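Local coordinates for hydrolase, isochorismatase family (Pseudomonas putida, PDB 4L07), which acts as a maleamate amidase of the isochorismatase family, hydrolysing the amide of maleamate to give maleate and ammonia, at residues M48-K52 / D102-G106; E53-A58 / I199-R204; A60-P64 / L203-A207. One frame throughout, in Å; residues are numbered along the deposited sequence.

Interaction 1. Residues M48-K52 / D102-G106; sequences MSRTK and DMATG
Start from residues 48-52, a piece of helix 45-60 with regular alpha-helical backbone and the turn bond from Lys52 N to Met48 O at 2.8 Å. Facing it, 102-106 forms a single 3-10 turn over 103-105. Met48 opens the contact and gives up the most surface: CB points toward the turn, and the side chain (m, t, m) runs out along its N-terminal part. Its CE comes 3.4 Å from Asp102 OD2 and 3.9 Å from Ala104 CB, while its SD lies 4.1 Å from Thr105 CG2. Ser49 points away and Arg50 is out of reach; Thr51, though its CB points toward 102-106, makes no contact there and touches Phe29 instead. One helical turn after Met48, Lys52 sets the register, its CA 4.8 Å from Thr105 CA. Lys52 CB is 3.4 Å from Thr105 O, and Lys52 CA makes a CA-H...O contact with the same oxygen at 3.5 Å. The side chain of Lys52 extends t, t, t past Gly106, with CE 3.8 Å from Gly106 CA, before chi4 (m) turns NZ to a salt bridge with Asp56. Gly106 has phi/psi 76/19; a CB there would run into Lys52 CG. No hydrogen bond joins the segments. The turn holds its own shape: Thr105 N and OG1 both donate to Asp102 O (3.1 and 2.7 Å), Gly106 N bonds Met103 O at 2.9 Å, and Asp102 OD2 pairs with Thr34. Asp102 OD1 accepts from Ala104 N at 2.9 Å: an Asx-started 3-10 turn packs the loop between helix 82-85 and strand 112-116 on the early part of helix 45-60.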
ATOM      1  N   MET A  48      21.513 -20.265  -5.824  1.00 24.25           N
ATOM      2  CA  MET A  48      21.186 -20.568  -4.428  1.00 24.71           C
ATOM      3  C   MET A  48      22.432 -20.717  -3.557  1.00 25.01           C
ATOM      4  O   MET A  48      22.429 -20.318  -2.402  1.00 24.71           O
ATOM      5  CB  MET A  48      20.301 -21.815  -4.316  1.00 24.89           C
ATOM      6  CG  MET A  48      18.850 -21.570  -4.695  1.00 24.55           C
ATOM      7  SD  MET A  48      17.742 -22.947  -4.364  1.00 24.17           S
ATOM      8  CE  MET A  48      18.350 -24.186  -5.513  1.00 23.69           C
ATOM      9  N   SER A  49      23.496 -21.294  -4.107  1.00 26.28           N
ATOM     10  CA  SER A  49      24.732 -21.430  -3.338  1.00 26.47           C
ATOM     11  C   SER A  49      25.414 -20.078  -3.110  1.00 26.63           C
ATOM     12  O   SER A  49      25.970 -19.841  -2.038  1.00 26.50           O
ATOM     13  CB  SER A  49      25.684 -22.446  -3.977  1.00 27.92           C
ATOM     14  OG  SER A  49      26.079 -22.022  -5.261  1.00 32.47           O
ATOM     15  N   ARG A  50      25.355 -19.187  -4.102  1.00 26.62           N
ATOM     16  CA  ARG A  50      25.868 -17.828  -3.932  1.00 26.40           C
ATOM     17  C   ARG A  50      25.019 -17.073  -2.904  1.00 25.32           C
ATOM     18  O   ARG A  50      25.552 -16.376  -2.037  1.00 24.54           O
ATOM     19  CB  ARG A  50      25.895 -17.055  -5.266  1.00 28.34           C
ATOM     20  CG  ARG A  50      26.778 -17.636  -6.368  1.00 30.89           C
ATOM     21  CD  ARG A  50      28.269 -17.515  -6.065  1.00 32.96           C
ATOM     22  NE  ARG A  50      28.728 -18.578  -5.172  1.00 35.39           N
ATOM     23  CZ  ARG A  50      28.884 -19.854  -5.525  1.00 37.46           C
ATOM     24  NH1 ARG A  50      28.613 -20.255  -6.764  1.00 39.29           N
ATOM     25  NH2 ARG A  50      29.305 -20.738  -4.631  1.00 37.41           N
ATOM     26  N   THR A  51      23.701 -17.230  -3.005  1.00 24.57           N
ATOM     27  CA  THR A  51      22.770 -16.586  -2.075  1.00 24.27           C
ATOM     28  C   THR A  51      23.014 -17.093  -0.649  1.00 23.99           C
ATOM     29  O   THR A  51      23.034 -16.303   0.296  1.00 23.52           O
ATOM     30  CB  THR A  51      21.304 -16.797  -2.508  1.00 24.52           C
ATOM     31  OG1 THR A  51      21.117 -16.262  -3.830  1.00 25.13           O
ATOM     32  CG2 THR A  51      20.334 -16.110  -1.540  1.00 24.88           C
ATOM     33  N   LYS A  52      23.239 -18.401  -0.503  1.00 24.35           N
ATOM     34  CA  LYS A  52      23.512 -18.985   0.820  1.00 25.37           C
ATOM     35  C   LYS A  52      24.723 -18.322   1.486  1.00 26.60           C
ATOM     36  O   LYS A  52      24.697 -18.030   2.682  1.00 26.91           O
ATOM     37  CB  LYS A  52      23.710 -20.503   0.733  1.00 25.57           C
ATOM     38  CG  LYS A  52      23.935 -21.175   2.086  1.00 26.17           C
ATOM     39  CD  LYS A  52      24.018 -22.689   1.957  1.00 26.50           C
ATOM     40  CE  LYS A  52      24.297 -23.362   3.300  1.00 26.81           C
ATOM     41  NZ  LYS A  52      25.575 -22.911   3.927  1.00 28.07           N
ATOM     42  N   ASP A 102      13.559 -23.686  -0.556  1.00 24.62           N
ATOM     43  CA  ASP A 102      14.550 -24.701  -0.908  1.00 24.86           C
ATOM     44  C   ASP A 102      15.684 -24.724   0.127  1.00 25.76           C
ATOM     45  O   ASP A 102      16.276 -23.689   0.435  1.00 24.33           O
ATOM     46  CB  ASP A 102      15.085 -24.437  -2.319  1.00 24.71           C
ATOM     47  CG  ASP A 102      15.870 -25.610  -2.886  1.00 24.90           C
ATOM     48  OD1 ASP A 102      16.612 -26.255  -2.121  1.00 25.38           O
ATOM     49  OD2 ASP A 102      15.746 -25.879  -4.102  1.00 24.62           O
ATOM     50  N   MET A 103      15.978 -25.911   0.660  1.00 27.01           N
ATOM     51  CA  MET A 103      17.020 -26.056   1.685  1.00 28.57           C
ATOM     52  C   MET A 103      18.419 -25.641   1.218  1.00 27.20           C
ATOM     53  O   MET A 103      19.269 -25.306   2.041  1.00 27.57           O
ATOM     54  CB  MET A 103      17.037 -27.480   2.267  1.00 30.92           C
ATOM     55  CG  MET A 103      15.986 -27.736   3.343  1.00 34.77           C
ATOM     56  SD  MET A 103      15.975 -26.552   4.718  1.00 39.84           S
ATOM     57  CE  MET A 103      17.538 -26.884   5.536  1.00 37.54           C
ATOM     58  N   ALA A 104      18.642 -25.646  -0.099  1.00 26.87           N
ATOM     59  CA  ALA A 104      19.914 -25.220  -0.692  1.00 25.71           C
ATOM     60  C   ALA A 104      20.250 -23.751  -0.419  1.00 25.58           C
ATOM     61  O   ALA A 104      21.398 -23.334  -0.567  1.00 24.99           O
ATOM     62  CB  ALA A 104      19.923 -25.502  -2.195  1.00 24.99           C
ATOM     63  N   THR A 105      19.247 -22.970  -0.018  1.00 24.88           N
ATOM     64  CA  THR A 105      19.455 -21.575   0.360  1.00 24.44           C
ATOM     65  C   THR A 105      20.120 -21.470   1.731  1.00 24.75           C
ATOM     66  O   THR A 105      20.635 -20.414   2.094  1.00 24.91           O
ATOM     67  CB  THR A 105      18.126 -20.811   0.453  1.00 23.46           C
ATOM     68  OG1 THR A 105      17.323 -21.387   1.493  1.00 23.35           O
ATOM     69  CG2 THR A 105      17.380 -20.868  -0.867  1.00 23.39           C
ATOM     70  N   GLY A 106      20.072 -22.564   2.490  1.00 25.22           N
ATOM     71  CA  GLY A 106      20.597 -22.597   3.847  1.00 24.66           C
ATOM     72  C   GLY A 106      19.696 -21.900   4.853  1.00 24.00           C
ATOM     73  O   GLY A 106      20.147 -21.530   5.933  1.00 25.35           O
TER

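Interaction 2. Residues E53-A58 / I199-R204; sequences EICDLA and ILKWLR
Two alpha-helical segments, 53-58 and 199-204, run side by side and in the same direction: their axes diverge by only 5° and approach to 10.0 Å. Ile54 CA sits 6.1 Å from Leu200 CA, and one turn on Ala58 CA is 7.0 Å from Leu203 CA. The interface is apolar, with no hydrogen bond across it. Leu57 gives up the most surface. Its CB points at the other helix, with both chi angles between the usual wells (-145° and -147°), which brings CD1 to 3.4 Å from Leu200 O, 4.0 Å from Leu200 CD2, and 3.8 Å from both Leu203 CB and Arg204 CG; its CD2 covers one face of the Arg204 guanidinium. In return Leu200 (m, t) reaches across, its CD2 3.6 Å from Glu53 O and 3.8 Å from Ile54 CA. Deeper, Ile54 (m, t) places CD1 3.8 Å from Ile199 CG2 and CG2 4.2 Å from Leu203 CD1, the latter also 4.3 Å from Ala58 CB. This is parallel packing of neighbouring helices on one face of the parallel beta sheet of an alpha/beta fold. Toward the sheet, Ile54 and Ala58 rest on Ile24 of strand 22-27, Ile54 also meets Pro167 and Cys170, Ile199 lies on Leu165 of strand 163-172, and Cys55 and Ala58 reach Val65 of strand 65-70.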
ATOM      1  N   GLU A  53      25.773 -18.076   0.704  1.00 27.38           N
ATOM      2  CA  GLU A  53      26.976 -17.409   1.207  1.00 27.85           C
ATOM      3  C   GLU A  53      26.669 -16.001   1.721  1.00 26.77           C
ATOM      4  O   GLU A  53      27.107 -15.617   2.806  1.00 26.20           O
ATOM      5  CB  GLU A  53      28.060 -17.366   0.125  1.00 30.88           C
ATOM      6  CG  GLU A  53      28.531 -18.738  -0.330  1.00 34.28           C
ATOM      7  CD  GLU A  53      29.651 -18.680  -1.356  1.00 37.34           C
ATOM      8  OE1 GLU A  53      29.572 -17.864  -2.305  1.00 38.83           O
ATOM      9  OE2 GLU A  53      30.612 -19.467  -1.216  1.00 40.36           O
ATOM     10  N   ILE A  54      25.902 -15.246   0.938  1.00 25.41           N
ATOM     11  CA  ILE A  54      25.483 -13.900   1.320  1.00 24.40           C
ATOM     12  C   ILE A  54      24.646 -13.914   2.603  1.00 24.17           C
ATOM     13  O   ILE A  54      24.918 -13.149   3.536  1.00 24.02           O
ATOM     14  CB  ILE A  54      24.719 -13.201   0.167  1.00 23.79           C
ATOM     15  CG1 ILE A  54      25.680 -12.870  -0.983  1.00 24.43           C
ATOM     16  CG2 ILE A  54      24.036 -11.930   0.657  1.00 23.76           C
ATOM     17  CD1 ILE A  54      25.002 -12.285  -2.213  1.00 24.09           C
ATOM     18  N   CYS A  55      23.640 -14.785   2.640  1.00 24.87           N
ATOM     19  CA  CYS A  55      22.743 -14.902   3.794  1.00 24.45           C
ATOM     20  C   CYS A  55      23.488 -15.352   5.052  1.00 24.83           C
ATOM     21  O   CYS A  55      23.276 -14.793   6.128  1.00 23.13           O
ATOM     22  CB  CYS A  55      21.587 -15.852   3.491  1.00 24.40           C
ATOM     23  SG  CYS A  55      20.392 -15.212   2.291  1.00 24.65           S
ATOM     24  N   ASP A  56      24.371 -16.343   4.910  1.00 25.25           N
ATOM     25  CA  ASP A  56      25.185 -16.803   6.048  1.00 25.85           C
ATOM     26  C   ASP A  56      26.020 -15.684   6.663  1.00 25.93           C
ATOM     27  O   ASP A  56      26.093 -15.567   7.889  1.00 26.51           O
ATOM     28  CB  ASP A  56      26.077 -17.993   5.664  1.00 26.72           C
ATOM     29  CG  ASP A  56      25.294 -19.284   5.491  1.00 27.88           C
ATOM     30  OD1 ASP A  56      24.068 -19.292   5.729  1.00 28.39           O
ATOM     31  OD2 ASP A  56      25.902 -20.307   5.111  1.00 29.28           O
ATOM     32  N   LEU A  57      26.638 -14.859   5.815  1.00 25.83           N
ATOM     33  CA  LEU A  57      27.420 -13.721   6.287  1.00 25.68           C
ATOM     34  C   LEU A  57      26.518 -12.678   6.952  1.00 25.49           C
ATOM     35  O   LEU A  57      26.770 -12.269   8.083  1.00 24.71           O
ATOM     36  CB  LEU A  57      28.197 -13.070   5.137  1.00 26.73           C
ATOM     37  CG  LEU A  57      29.600 -12.461   5.330  1.00 28.49           C
ATOM     38  CD1 LEU A  57      29.784 -11.264   4.410  1.00 28.80           C
ATOM     39  CD2 LEU A  57      29.963 -12.090   6.764  1.00 29.18           C
ATOM     40  N   ALA A  58      25.468 -12.253   6.246  1.00 25.14           N
ATOM     41  CA  ALA A  58      24.547 -11.239   6.770  1.00 24.32           C
ATOM     42  C   ALA A  58      23.940 -11.646   8.111  1.00 24.63           C
ATOM     43  O   ALA A  58      23.898 -10.842   9.056  1.00 24.64           O
ATOM     44  CB  ALA A  58      23.443 -10.946   5.760  1.00 24.70           C
ATOM     45  N   ILE A 199      29.187  -8.083  -2.990  1.00 25.27           N
ATOM     46  CA  ILE A 199      28.283  -8.040  -1.837  1.00 24.78           C
ATOM     47  C   ILE A 199      28.984  -8.513  -0.564  1.00 24.66           C
ATOM     48  O   ILE A 199      28.935  -7.836   0.460  1.00 24.00           O
ATOM     49  CB  ILE A 199      26.983  -8.850  -2.083  1.00 24.63           C
ATOM     50  CG1 ILE A 199      26.179  -8.256  -3.254  1.00 25.17           C
ATOM     51  CG2 ILE A 199      26.128  -8.929  -0.818  1.00 25.21           C
ATOM     52  CD1 ILE A 199      25.789  -6.795  -3.093  1.00 25.07           C
ATOM     53  N   LEU A 200      29.652  -9.660  -0.648  1.00 24.66           N
ATOM     54  CA  LEU A 200      30.315 -10.257   0.518  1.00 25.82           C
ATOM     55  C   LEU A 200      31.374  -9.330   1.111  1.00 26.24           C
ATOM     56  O   LEU A 200      31.398  -9.113   2.319  1.00 26.84           O
ATOM     57  CB  LEU A 200      30.923 -11.618   0.165  1.00 25.70           C
ATOM     58  CG  LEU A 200      29.964 -12.759  -0.184  1.00 25.83           C
ATOM     59  CD1 LEU A 200      30.731 -13.909  -0.826  1.00 26.51           C
ATOM     60  CD2 LEU A 200      29.166 -13.235   1.028  1.00 25.81           C
ATOM     61  N   LYS A 201      32.226  -8.774   0.248  1.00 27.72           N
ATOM     62  CA  LYS A 201      33.261  -7.826   0.656  1.00 28.44           C
ATOM     63  C   LYS A 201      32.628  -6.585   1.278  1.00 28.28           C
ATOM     64  O   LYS A 201      33.090  -6.096   2.311  1.00 27.12           O
ATOM     65  CB  LYS A 201      34.138  -7.455  -0.548  1.00 31.01           C
ATOM     66  CG  LYS A 201      35.292  -6.509  -0.250  1.00 34.20           C
ATOM     67  CD  LYS A 201      36.112  -6.244  -1.505  1.00 36.71           C
ATOM     68  CE  LYS A 201      37.054  -5.062  -1.332  1.00 37.82           C
ATOM     69  NZ  LYS A 201      38.229  -5.397  -0.481  1.00 40.09           N
ATOM     70  N   TRP A 202      31.552  -6.100   0.655  1.00 27.02           N
ATOM     71  CA  TRP A 202      30.823  -4.930   1.138  1.00 26.49           C
ATOM     72  C   TRP A 202      30.204  -5.132   2.503  1.00 26.79           C
ATOM     73  O   TRP A 202      30.305  -4.253   3.360  1.00 26.84           O
ATOM     74  CB  TRP A 202      29.767  -4.490   0.117  1.00 25.79           C
ATOM     75  CG  TRP A 202      28.886  -3.377   0.631  1.00 25.40           C
ATOM     76  CD1 TRP A 202      29.252  -2.065   0.913  1.00 25.78           C
ATOM     77  CD2 TRP A 202      27.458  -3.456   0.974  1.00 25.08           C
ATOM     78  NE1 TRP A 202      28.182  -1.351   1.386  1.00 25.22           N
ATOM     79  CE2 TRP A 202      27.078  -2.123   1.448  1.00 24.90           C
ATOM     80  CE3 TRP A 202      26.493  -4.460   0.933  1.00 24.92           C
ATOM     81  CZ2 TRP A 202      25.785  -1.829   1.855  1.00 24.38           C
ATOM     82  CZ3 TRP A 202      25.196  -4.155   1.350  1.00 24.21           C
ATOM     83  CH2 TRP A 202      24.852  -2.867   1.797  1.00 23.98           C
ATOM     84  N   LEU A 203      29.576  -6.289   2.730  1.00 26.59           N
ATOM     85  CA  LEU A 203      28.972  -6.584   4.039  1.00 27.12           C
ATOM     86  C   LEU A 203      30.024  -6.611   5.157  1.00 27.98           C
ATOM     87  O   LEU A 203      29.798  -6.065   6.239  1.00 27.50           O
ATOM     88  CB  LEU A 203      28.172  -7.893   4.010  1.00 26.83           C
ATOM     89  CG  LEU A 203      26.913  -7.939   3.132  1.00 26.75           C
ATOM     90  CD1 LEU A 203      26.379  -9.359   3.011  1.00 26.68           C
ATOM     91  CD2 LEU A 203      25.836  -6.991   3.646  1.00 26.08           C
ATOM     92  N   ARG A 204      31.172  -7.227   4.882  1.00 29.64           N
ATOM     93  CA  ARG A 204      32.295  -7.240   5.836  1.00 30.66           C
ATOM     94  C   ARG A 204      32.772  -5.825   6.140  1.00 30.87           C
ATOM     95  O   ARG A 204      33.074  -5.495   7.292  1.00 31.24           O
ATOM     96  CB  ARG A 204      33.456  -8.095   5.314  1.00 32.62           C
ATOM     97  CG  ARG A 204      33.137  -9.577   5.258  1.00 35.07           C
ATOM     98  CD  ARG A 204      34.378 -10.428   5.033  1.00 37.95           C
ATOM     99  NE  ARG A 204      34.042 -11.853   4.993  1.00 40.35           N
ATOM    100  CZ  ARG A 204      33.904 -12.638   6.061  1.00 42.45           C
ATOM    101  NH1 ARG A 204      34.071 -12.156   7.290  1.00 44.26           N
ATOM    102  NH2 ARG A 204      33.593 -13.917   5.900  1.00 43.44           N
TER

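Interaction 3. Residues A60-P64 / L203-A207; sequences ALEFP and LRSVA
Phe63 and Leu61 bring most of the surface to this contact, and Leu203 is the most covered residue opposite. They lie where 60-64 leaves helix 45-60 and where 203-207 ends helix 196-207. Glu62 (phi/psi 64/32) closes the first helix in a Schellman motif and turns the chain so that Leu61 and Phe63 both direct CB toward the second helix. Leu61 CA is 6.9 Å from Ala207 CA. In the m, t rotamer, Leu61 CD1 lies 3.5 Å from Leu203 O and CD2 3.7 Å from Ala207 CB. Phe63 (chi1 -58°, m) lays its ring alongside: CZ is 3.6 Å from Val206 CG2 and 4.3 Å from Ala207 CB, CD2 is 4.1 Å from Leu203 CD2, and Leu203 O faces the ring edge. No hydrogen bond crosses. Beside it, Phe63, Leu203 and Val206 all touch Pro22 at the start of strand 22-27, Leu203 also meets Leu57 of helix 45-60, and Pro64 leads into strand 65-70, its backbone bonded to Ile24.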
ATOM      1  N   ALA A  60      25.063 -13.816  10.344  1.00 25.90           N
ATOM      2  CA  ALA A  60      26.115 -13.802  11.360  1.00 27.48           C
ATOM      3  C   ALA A  60      26.452 -12.384  11.822  1.00 27.89           C
ATOM      4  O   ALA A  60      26.800 -12.173  12.984  1.00 28.66           O
ATOM      5  CB  ALA A  60      27.358 -14.514  10.847  1.00 27.95           C
ATOM      6  N   LEU A  61      26.330 -11.418  10.911  1.00 27.76           N
ATOM      7  CA  LEU A  61      26.581 -10.008  11.211  1.00 27.98           C
ATOM      8  C   LEU A  61      25.360  -9.299  11.797  1.00 27.37           C
ATOM      9  O   LEU A  61      25.402  -8.095  12.052  1.00 27.41           O
ATOM     10  CB  LEU A  61      27.079  -9.265   9.962  1.00 27.77           C
ATOM     11  CG  LEU A  61      28.436  -9.681   9.379  1.00 29.34           C
ATOM     12  CD1 LEU A  61      28.740  -8.887   8.114  1.00 28.69           C
ATOM     13  CD2 LEU A  61      29.560  -9.531  10.396  1.00 29.28           C
ATOM     14  N   GLU A  62      24.286 -10.060  12.008  1.00 26.67           N
ATOM     15  CA  GLU A  62      23.023  -9.559  12.576  1.00 27.55           C
ATOM     16  C   GLU A  62      22.306  -8.516  11.709  1.00 26.73           C
ATOM     17  O   GLU A  62      21.622  -7.621  12.212  1.00 26.38           O
ATOM     18  CB  GLU A  62      23.209  -9.087  14.027  1.00 28.70           C
ATOM     19  CG  GLU A  62      23.646 -10.218  14.949  1.00 30.74           C
ATOM     20  CD  GLU A  62      23.982  -9.773  16.363  1.00 32.62           C
ATOM     21  OE1 GLU A  62      24.223 -10.662  17.207  1.00 33.39           O
ATOM     22  OE2 GLU A  62      24.016  -8.552  16.638  1.00 33.60           O
ATOM     23  N   PHE A  63      22.469  -8.651  10.395  1.00 26.03           N
ATOM     24  CA  PHE A  63      21.682  -7.884   9.436  1.00 25.00           C
ATOM     25  C   PHE A  63      20.456  -8.719   9.082  1.00 24.45           C
ATOM     26  O   PHE A  63      20.556  -9.952   8.997  1.00 25.13           O
ATOM     27  CB  PHE A  63      22.482  -7.589   8.163  1.00 25.43           C
ATOM     28  CG  PHE A  63      23.767  -6.847   8.397  1.00 25.90           C
ATOM     29  CD1 PHE A  63      23.860  -5.857   9.378  1.00 26.45           C
ATOM     30  CD2 PHE A  63      24.882  -7.112   7.605  1.00 26.68           C
ATOM     31  CE1 PHE A  63      25.050  -5.171   9.584  1.00 26.76           C
ATOM     32  CE2 PHE A  63      26.070  -6.422   7.802  1.00 27.42           C
ATOM     33  CZ  PHE A  63      26.153  -5.452   8.792  1.00 26.86           C
ATOM     34  N   PRO A  64      19.296  -8.066   8.877  1.00 22.81           N
ATOM     35  CA  PRO A  64      18.087  -8.830   8.557  1.00 22.51           C
ATOM     36  C   PRO A  64      18.219  -9.681   7.294  1.00 22.78           C
ATOM     37  O   PRO A  64      18.762  -9.227   6.286  1.00 22.69           O
ATOM     38  CB  PRO A  64      17.025  -7.743   8.373  1.00 22.43           C
ATOM     39  CG  PRO A  64      17.492  -6.641   9.260  1.00 22.17           C
ATOM     40  CD  PRO A  64      18.991  -6.644   9.125  1.00 22.88           C
ATOM     41  N   LEU A 203      29.576  -6.289   2.730  1.00 26.59           N
ATOM     42  CA  LEU A 203      28.972  -6.584   4.039  1.00 27.12           C
ATOM     43  C   LEU A 203      30.024  -6.611   5.157  1.00 27.98           C
ATOM     44  O   LEU A 203      29.798  -6.065   6.239  1.00 27.50           O
ATOM     45  CB  LEU A 203      28.172  -7.893   4.010  1.00 26.83           C
ATOM     46  CG  LEU A 203      26.913  -7.939   3.132  1.00 26.75           C
ATOM     47  CD1 LEU A 203      26.379  -9.359   3.011  1.00 26.68           C
ATOM     48  CD2 LEU A 203      25.836  -6.991   3.646  1.00 26.08           C
ATOM     49  N   ARG A 204      31.172  -7.227   4.882  1.00 29.64           N
ATOM     50  CA  ARG A 204      32.295  -7.240   5.836  1.00 30.66           C
ATOM     51  C   ARG A 204      32.772  -5.825   6.140  1.00 30.87           C
ATOM     52  O   ARG A 204      33.074  -5.495   7.292  1.00 31.24           O
ATOM     53  CB  ARG A 204      33.456  -8.095   5.314  1.00 32.62           C
ATOM     54  CG  ARG A 204      33.137  -9.577   5.258  1.00 35.07           C
ATOM     55  CD  ARG A 204      34.378 -10.428   5.033  1.00 37.95           C
ATOM     56  NE  ARG A 204      34.042 -11.853   4.993  1.00 40.35           N
ATOM     57  CZ  ARG A 204      33.904 -12.638   6.061  1.00 42.45           C
ATOM     58  NH1 ARG A 204      34.071 -12.156   7.290  1.00 44.26           N
ATOM     59  NH2 ARG A 204      33.593 -13.917   5.900  1.00 43.44           N
ATOM     60  N   SER A 205      32.813  -4.990   5.102  1.00 30.33           N
ATOM     61  CA  SER A 205      33.223  -3.598   5.238  1.00 30.81           C
ATOM     62  C   SER A 205      32.284  -2.778   6.135  1.00 31.35           C
ATOM     63  O   SER A 205      32.756  -2.039   7.000  1.00 31.14           O
ATOM     64  CB  SER A 205      33.371  -2.942   3.865  1.00 31.93           C
ATOM     65  OG  SER A 205      33.933  -1.653   3.988  1.00 34.68           O
ATOM     66  N   VAL A 206      30.969  -2.904   5.949  1.00 30.84           N
ATOM     67  CA  VAL A 206      30.037  -2.151   6.811  1.00 31.24           C
ATOM     68  C   VAL A 206      30.030  -2.619   8.262  1.00 31.26           C
ATOM     69  O   VAL A 206      29.885  -1.803   9.171  1.00 30.34           O
ATOM     70  CB  VAL A 206      28.604  -1.953   6.212  1.00 32.01           C
ATOM     71  CG1 VAL A 206      28.502  -2.458   4.779  1.00 31.15           C
ATOM     72  CG2 VAL A 206      27.503  -2.512   7.113  1.00 31.60           C
ATOM     73  N   ALA A 207      30.226  -3.917   8.481  1.00 32.36           N
ATOM     74  CA  ALA A 207      30.359  -4.452   9.839  1.00 34.63           C
ATOM     75  C   ALA A 207      31.632  -3.940  10.518  1.00 36.71           C
ATOM     76  O   ALA A 207      31.627  -3.655  11.716  1.00 38.11           O
ATOM     77  CB  ALA A 207      30.338  -5.970   9.823  1.00 33.78           C
TER

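In the fold
Interactions 1 and 2 follow each other along helix 45-60, with centres 13 Å apart and no touch beyond the chain join: the earlier turns take the 3-10 turn of 102-106, the later ones helix 196-207. Interaction 3 carries the second pairing past the helix end. Its centre is 7 Å from that of interaction 2, Leu203 and Arg204 serve both, and Ala58 O probably accepts a hydrogen bond from Phe63 N at 2.9 Å. Interactions 1 and 3 stay separate, centres 18 Å and nearest atoms about 8 Å apart. Interactions 2 and 3 pack against one face of the parallel sheet, whereas interaction 1 sets loop 102-106 beside helix 45-60, next to Phe29 and helix 31-34.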